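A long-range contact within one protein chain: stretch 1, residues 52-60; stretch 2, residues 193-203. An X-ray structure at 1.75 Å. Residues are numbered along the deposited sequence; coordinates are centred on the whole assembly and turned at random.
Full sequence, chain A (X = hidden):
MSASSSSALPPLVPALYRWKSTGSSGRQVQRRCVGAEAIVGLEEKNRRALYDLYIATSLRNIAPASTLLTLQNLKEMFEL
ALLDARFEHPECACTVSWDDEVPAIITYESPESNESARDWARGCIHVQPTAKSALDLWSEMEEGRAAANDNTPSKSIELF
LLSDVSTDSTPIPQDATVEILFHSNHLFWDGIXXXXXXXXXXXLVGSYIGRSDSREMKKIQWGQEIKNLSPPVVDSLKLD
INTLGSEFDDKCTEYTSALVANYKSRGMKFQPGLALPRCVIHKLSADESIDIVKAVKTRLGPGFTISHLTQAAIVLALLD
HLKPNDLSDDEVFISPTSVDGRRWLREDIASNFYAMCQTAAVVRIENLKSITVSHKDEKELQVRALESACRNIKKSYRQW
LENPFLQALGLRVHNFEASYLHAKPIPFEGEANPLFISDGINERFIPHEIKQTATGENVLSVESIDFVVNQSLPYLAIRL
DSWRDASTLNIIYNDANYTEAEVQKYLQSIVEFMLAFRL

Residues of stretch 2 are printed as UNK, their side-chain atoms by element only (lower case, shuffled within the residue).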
ATOM      1  N   ASP A  52       3.121  -4.204  -7.858  1.00  9.84           N
ATOM      2  CA  ASP A  52       4.059  -4.559  -6.782  1.00  9.57           C
ATOM      3  C   ASP A  52       4.167  -3.404  -5.773  1.00  9.66           C
ATOM      4  O   ASP A  52       4.111  -2.223  -6.157  1.00 10.02           O
ATOM      5  CB  ASP A  52       5.454  -4.867  -7.346  1.00  9.78           C
ATOM      6  CG  ASP A  52       5.618  -6.315  -7.816  1.00  8.45           C
ATOM      7  OD1 ASP A  52       4.609  -7.018  -8.086  1.00 10.55           O
ATOM      8  OD2 ASP A  52       6.783  -6.770  -7.924  1.00  9.38           O
ATOM      9  N   LEU A  53       4.327  -3.768  -4.506  1.00  9.36           N
ATOM     10  CA  LEU A  53       4.493  -2.813  -3.404  1.00  9.56           C
ATOM     11  C   LEU A  53       5.965  -2.638  -3.116  1.00  8.96           C
ATOM     12  O   LEU A  53       6.710  -3.619  -3.097  1.00  9.66           O
ATOM     13  CB  LEU A  53       3.858  -3.369  -2.119  1.00  9.79           C
ATOM     14  CG  LEU A  53       2.420  -3.859  -2.134  1.00 12.10           C
ATOM     15  CD1 LEU A  53       2.123  -4.599  -0.840  1.00 14.50           C
ATOM     16  CD2 LEU A  53       1.559  -2.642  -2.292  1.00 16.70           C
ATOM     17  N   TYR A  54       6.395  -1.397  -2.906  1.00  9.04           N
ATOM     18  CA  TYR A  54       7.739  -1.155  -2.392  1.00  9.17           C
ATOM     19  C   TYR A  54       7.630  -0.190  -1.225  1.00  9.14           C
ATOM     20  O   TYR A  54       6.862   0.783  -1.281  1.00 10.66           O
ATOM     21  CB  TYR A  54       8.623  -0.497  -3.432  1.00  9.56           C
ATOM     22  CG  TYR A  54       8.967  -1.326  -4.639  1.00 10.37           C
ATOM     23  CD1 TYR A  54      10.218  -1.935  -4.732  1.00 11.22           C
ATOM     24  CD2 TYR A  54       8.068  -1.467  -5.702  1.00 12.01           C
ATOM     25  CE1 TYR A  54      10.585  -2.659  -5.850  1.00 10.32           C
ATOM     26  CE2 TYR A  54       8.427  -2.203  -6.844  1.00 12.98           C
ATOM     27  CZ  TYR A  54       9.687  -2.795  -6.897  1.00 10.98           C
ATOM     28  OH  TYR A  54      10.129  -3.501  -7.982  1.00 12.87           O
ATOM     29  N   ILE A  55       8.404  -0.461  -0.184  1.00  8.73           N
ATOM     30  CA  ILE A  55       8.521   0.468   0.956  1.00  8.89           C
ATOM     31  C   ILE A  55      10.001   0.850   1.086  1.00  9.02           C
ATOM     32  O   ILE A  55      10.854  -0.013   1.254  1.00  9.15           O
ATOM     33  CB  ILE A  55       7.966  -0.153   2.264  1.00  7.81           C
ATOM     34  CG1 ILE A  55       6.473  -0.508   2.087  1.00  7.93           C
ATOM     35  CG2 ILE A  55       8.112   0.844   3.477  1.00  8.32           C
ATOM     36  CD1 ILE A  55       5.950  -1.549   3.128  1.00  9.55           C
ATOM     37  N   ALA A  56      10.302   2.147   0.963  1.00 10.34           N
ATOM     38  CA  ALA A  56      11.676   2.622   1.043  1.00 10.35           C
ATOM     39  C   ALA A  56      11.855   3.253   2.406  1.00 11.81           C
ATOM     40  O   ALA A  56      11.132   4.218   2.755  1.00 11.94           O
ATOM     41  CB  ALA A  56      11.970   3.644  -0.093  1.00 11.03           C
ATOM     42  N   THR A  57      12.751   2.684   3.209  1.00 11.15           N
ATOM     43  CA  THR A  57      13.005   3.235   4.538  1.00 12.97           C
ATOM     44  C   THR A  57      14.443   3.763   4.537  1.00 12.75           C
ATOM     45  O   THR A  57      15.346   3.105   4.036  1.00 15.18           O
ATOM     46  CB  THR A  57      12.738   2.227   5.698  1.00 12.04           C
ATOM     47  OG1 THR A  57      13.621   1.098   5.602  1.00 12.62           O
ATOM     48  CG2 THR A  57      11.266   1.728   5.713  1.00 13.80           C
ATOM     49  N   SER A  58      14.657   4.964   5.045  1.00 10.95           N
ATOM     50  CA  SER A  58      16.004   5.473   5.202  1.00 10.58           C
ATOM     51  C   SER A  58      16.291   5.477   6.689  1.00 10.27           C
ATOM     52  O   SER A  58      15.538   6.068   7.455  1.00 10.18           O
ATOM     53  CB  SER A  58      16.109   6.905   4.674  1.00 10.94           C
ATOM     54  OG  SER A  58      17.450   7.289   4.571  1.00 13.76           O
ATOM     55  N   LEU A  59      17.379   4.829   7.075  1.00 10.91           N
ATOM     56  CA  LEU A  59      17.717   4.672   8.480  1.00 10.36           C
ATOM     57  C   LEU A  59      19.050   5.373   8.726  1.00 10.63           C
ATOM     58  O   LEU A  59      19.852   5.573   7.799  1.00 11.28           O
ATOM     59  CB  LEU A  59      17.834   3.194   8.852  1.00 10.52           C
ATOM     60  CG  LEU A  59      16.744   2.186   8.446  1.00 13.78           C
ATOM     61  CD1 LEU A  59      17.140   0.805   8.959  1.00 13.75           C
ATOM     62  CD2 LEU A  59      15.389   2.556   8.980  1.00 13.93           C
ATOM     63  N   ARG A  60      19.277   5.765   9.967  1.00 10.25           N
ATOM     64  CA  ARG A  60      20.562   6.351  10.340  1.00 11.77           C
ATOM     65  C   ARG A  60      21.165   5.533  11.484  1.00 10.78           C
ATOM     66  O   ARG A  60      20.473   5.178  12.432  1.00  9.59           O
ATOM     67  CB  ARG A  60      20.386   7.804  10.766  1.00 11.21           C
ATOM     68  CG  ARG A  60      21.700   8.496  11.059  1.00 14.26           C
ATOM     69  CD  ARG A  60      21.584  10.027  11.170  1.00 16.31           C
ATOM     70  NE  ARG A  60      20.835  10.655  10.070  0.50 17.79           N
ATOM     71  CZ  ARG A  60      21.333  11.003   8.881  0.50 18.87           C
ATOM     72  NH1 ARG A  60      22.612  10.804   8.581  0.50 17.75           N
ATOM     73  NH2 ARG A  60      20.541  11.576   7.981  0.50 18.88           N
ATOM     74  N   UNK A 193      -0.992  -4.388   5.815  1.00  9.08           N
ATOM     75  CA  UNK A 193      -0.381  -5.632   6.218  1.00  8.32           C
ATOM     76  C   UNK A 193       1.122  -5.594   5.959  1.00  8.60           C
ATOM     77  O   UNK A 193       1.925  -6.097   6.765  1.00  8.10           O
ATOM     78  N   UNK A 194       1.508  -4.996   4.833  1.00  8.72           N
ATOM     79  CA  UNK A 194       2.916  -4.962   4.447  1.00  8.72           C
ATOM     80  C   UNK A 194       3.674  -4.035   5.405  1.00  8.38           C
ATOM     81  O   UNK A 194       4.747  -4.386   5.900  1.00  8.83           O
ATOM     82  s   UNK A 194       4.697  -4.925   2.339  1.00 12.94           S
ATOM     83  c   UNK A 194       3.080  -4.496   2.991  1.00  9.39           C
ATOM     84  N   UNK A 195       3.125  -2.865   5.703  1.00  8.64           N
ATOM     85  CA  UNK A 195       3.789  -1.993   6.695  1.00  9.15           C
ATOM     86  C   UNK A 195       3.841  -2.609   8.093  1.00  9.57           C
ATOM     87  O   UNK A 195       4.847  -2.452   8.796  1.00  8.91           O
ATOM     88  n   UNK A 195       1.317   1.319   5.151  1.00 18.73           N
ATOM     89  n   UNK A 195       0.780   3.406   5.954  1.00 19.54           N
ATOM     90  c   UNK A 195       2.734   1.468   5.445  1.00 16.13           C
ATOM     91  n   UNK A 195      -0.871   2.028   5.098  1.00 21.17           N
ATOM     92  c   UNK A 195       3.130  -0.621   6.742  1.00  9.57           C
ATOM     93  c   UNK A 195       0.412   2.258   5.384  1.00 20.27           C
ATOM     94  c   UNK A 195       3.439   0.141   5.465  1.00 10.44           C
ATOM     95  N   UNK A 196       2.773  -3.291   8.507  1.00  9.40           N
ATOM     96  CA  UNK A 196       2.786  -3.990   9.801  1.00  9.44           C
ATOM     97  C   UNK A 196       3.953  -4.992   9.808  1.00  8.89           C
ATOM     98  O   UNK A 196       4.670  -5.132  10.783  1.00  8.69           O
ATOM     99  c   UNK A 196      -1.060  -4.479  10.497  1.00 12.33           C
ATOM    100  c   UNK A 196      -1.176  -5.555  11.587  1.00 14.78           C
ATOM    101  c   UNK A 196       0.317  -3.789  10.479  1.00 10.66           C
ATOM    102  n   UNK A 196      -1.131  -5.023  12.997  1.00 15.07           N
ATOM    103  c   UNK A 196       1.471  -4.735  10.053  1.00 10.35           C
ATOM    104  N   UNK A 197       4.143  -5.676   8.694  1.00  8.38           N
ATOM    105  CA  UNK A 197       5.200  -6.679   8.624  1.00  7.65           C
ATOM    106  C   UNK A 197       6.605  -6.041   8.678  1.00  7.21           C
ATOM    107  O   UNK A 197       7.504  -6.575   9.334  1.00  7.56           O
ATOM    108  c   UNK A 197       7.997  -9.777   6.649  1.00  9.85           C
ATOM    109  c   UNK A 197       6.434 -11.033   8.029  1.00  9.24           C
ATOM    110  c   UNK A 197       7.155  -8.680   6.687  1.00  9.95           C
ATOM    111  c   UNK A 197       7.640 -10.966   7.319  1.00 10.94           C
ATOM    112  c   UNK A 197       5.933  -8.739   7.357  1.00  9.82           C
ATOM    113  c   UNK A 197       5.573  -9.915   8.022  1.00 11.14           C
ATOM    114  c   UNK A 197       5.028  -7.546   7.367  1.00  7.23           C
ATOM    115  N   UNK A 198       6.785  -4.894   8.031  1.00  6.87           N
ATOM    116  CA  UNK A 198       8.046  -4.122   8.155  1.00  7.36           C
ATOM    117  C   UNK A 198       8.276  -3.797   9.656  1.00  7.19           C
ATOM    118  O   UNK A 198       9.375  -3.989  10.189  1.00  6.50           O
ATOM    119  c   UNK A 198       9.173  -1.918   7.620  1.00  9.85           C
ATOM    120  c   UNK A 198       7.986  -3.217   5.806  1.00  8.24           C
ATOM    121  c   UNK A 198       7.993  -2.843   7.312  1.00  7.75           C
ATOM    122  N   UNK A 199       7.221  -3.331  10.320  1.00  6.52           N
ATOM    123  CA  UNK A 199       7.297  -3.024  11.766  1.00  7.67           C
ATOM    124  C   UNK A 199       7.745  -4.233  12.573  1.00  7.61           C
ATOM    125  O   UNK A 199       8.579  -4.126  13.510  1.00  8.10           O
ATOM    126  N   UNK A 200       7.169  -5.381  12.239  1.00  7.78           N
ATOM    127  CA  UNK A 200       7.514  -6.650  12.908  1.00  8.47           C
ATOM    128  C   UNK A 200       8.988  -6.984  12.730  1.00  8.26           C
ATOM    129  O   UNK A 200       9.654  -7.370  13.676  1.00  7.98           O
ATOM    130  c   UNK A 200       6.659  -7.802  12.352  1.00  8.56           C
ATOM    131  o   UNK A 200       4.340  -8.188  11.957  1.00 12.72           O
ATOM    132  c   UNK A 200       5.176  -7.659  12.704  1.00 12.64           C
ATOM    133  o   UNK A 200       4.842  -6.997  13.709  1.00 13.78           O
ATOM    134  N   UNK A 201       9.497  -6.864  11.495  1.00  8.19           N
ATOM    135  CA  UNK A 201      10.925  -7.085  11.237  1.00  8.16           C
ATOM    136  C   UNK A 201      11.798  -6.147  12.063  1.00  8.14           C
ATOM    137  O   UNK A 201      12.823  -6.569  12.600  1.00  8.00           O
ATOM    138  c   UNK A 201      10.943  -7.608   7.359  1.00 10.61           C
ATOM    139  c   UNK A 201      10.686  -8.004   8.820  1.00  8.56           C
ATOM    140  c   UNK A 201      11.245  -6.908   9.740  1.00  8.86           C
ATOM    141  c   UNK A 201      11.342  -9.380   9.151  1.00  9.62           C
ATOM    142  N   UNK A 202      11.407  -4.878  12.162  1.00  8.17           N
ATOM    143  CA  UNK A 202      12.195  -3.908  12.954  1.00  7.86           C
ATOM    144  C   UNK A 202      12.184  -4.246  14.444  1.00  8.90           C
ATOM    145  O   UNK A 202      13.201  -4.050  15.136  1.00  9.38           O
ATOM    146  c   UNK A 202      12.093  -0.079   9.731  1.00 10.07           C
ATOM    147  c   UNK A 202      11.741  -2.453  12.706  1.00  7.89           C
ATOM    148  c   UNK A 202      13.270  -2.109   9.182  1.00  7.79           C
ATOM    149  c   UNK A 202      11.734  -0.613  10.990  1.00  7.69           C
ATOM    150  c   UNK A 202      12.869  -0.822   8.845  1.00  8.37           C
ATOM    151  c   UNK A 202      12.901  -2.650  10.437  1.00  7.69           C
ATOM    152  c   UNK A 202      12.122  -1.906  11.350  1.00  8.81           C
ATOM    153  N   UNK A 203      11.067  -4.776  14.934  1.00  8.71           N
ATOM    154  CA  UNK A 203      11.022  -5.301  16.303  1.00  9.42           C
ATOM    155  C   UNK A 203      11.922  -6.542  16.449  1.00  9.13           C
ATOM    156  O   UNK A 203      12.812  -6.587  17.294  1.00  9.69           O
ATOM    157  c   UNK A 203       9.588  -5.652  16.677  1.00 10.65           C
ATOM    158  n   UNK A 203       7.144  -7.253  17.102  1.00 13.34           N
ATOM    159  c   UNK A 203       6.874  -8.520  16.785  1.00 15.97           C
ATOM    160  n   UNK A 203       7.418  -9.539  17.474  1.00 14.70           N
ATOM    161  c   UNK A 203       8.017  -6.817  18.213  1.00 13.54           C
ATOM    162  c   UNK A 203       9.489  -6.611  17.874  1.00 10.24           C
ATOM    163  n   UNK A 203       6.035  -8.784  15.787  1.00 14.31           N
TER

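Position 193 has backbone atoms alone, so it is glycine; an ideal CB built there would find nothing of stretch 1 within 5.5 Å. Position 194 has one carbon followed by a sulfur. Its CB points toward the strand and lies 4.0 Å from Leu53 CD1, and the sulfur is 3.7 Å from Ile55 CD1. A single carbon ending in sulfur is cysteine.

At position 195, three carbons lead to a nitrogen and then to a carbon carrying two more nitrogens, a guanidinium group. The CA-to-CB bond points sideways, and the contact is made by the aliphatic part, with the second carbon 3.8 Å from Ile55 CD1. This is arginine, and the guanidinium nitrogens of Arg195 find hydrogen bonds outside the two stretches.

Position 196 carries four carbons in a row ending in nitrogen; its side chain is out of reach of the strand, and it is lysine. Position 197 has one carbon and a six-carbon ring, and its side chain does not reach stretch 1; it is phenylalanine. Position 198 has three carbons, two of them borne by the first, and one of the two end carbons lies 3.8 Å from Ile55 CD1. The fork at CB identifies valine.

Position 199 again lacks side-chain atoms and is glycine; an ideal CB would lie 3.2 Å from the O atom of Lys196. Position 200 has two carbons, the second carrying two oxygens, and touches nothing on stretch 1: a carboxylate attached directly to CB, so aspartate. Position 201 has four carbons forked at the second, out of reach of the strand, the pattern of leucine.

Position 202 has one carbon and a six-carbon ring; the CA-to-CB bond points toward stretch 1. A ring carbon lies 3.8 Å from Thr57 OG1, which sits at the ring edge near its plane, and 4.2 Å from Leu59 CD2. It is phenylalanine. Position 203 shows three carbons, a nitrogen and a carbon with two further nitrogens, remote from the strand, so it is arginine. Arg203 NH1 forms a salt bridge with Asp200 OD1 at 3.0 Å, within the helix.

The contact is side-chain packing, with no hydrogen bond across it. Leu53, Ile55, Thr57 and Leu59, alternate residues of the strand, point toward the helix, which presents Cys194, Val198 and Phe202 at four-residue intervals. Ile55 CD1 reaches three helix residues and Ile55 has the largest covered area, 79 Å². The axes approach to 10.0 Å with 40° between their directions, and 314 Å² is buried in all.

Stretch 2 (193-203) GCRKFVGDLFR
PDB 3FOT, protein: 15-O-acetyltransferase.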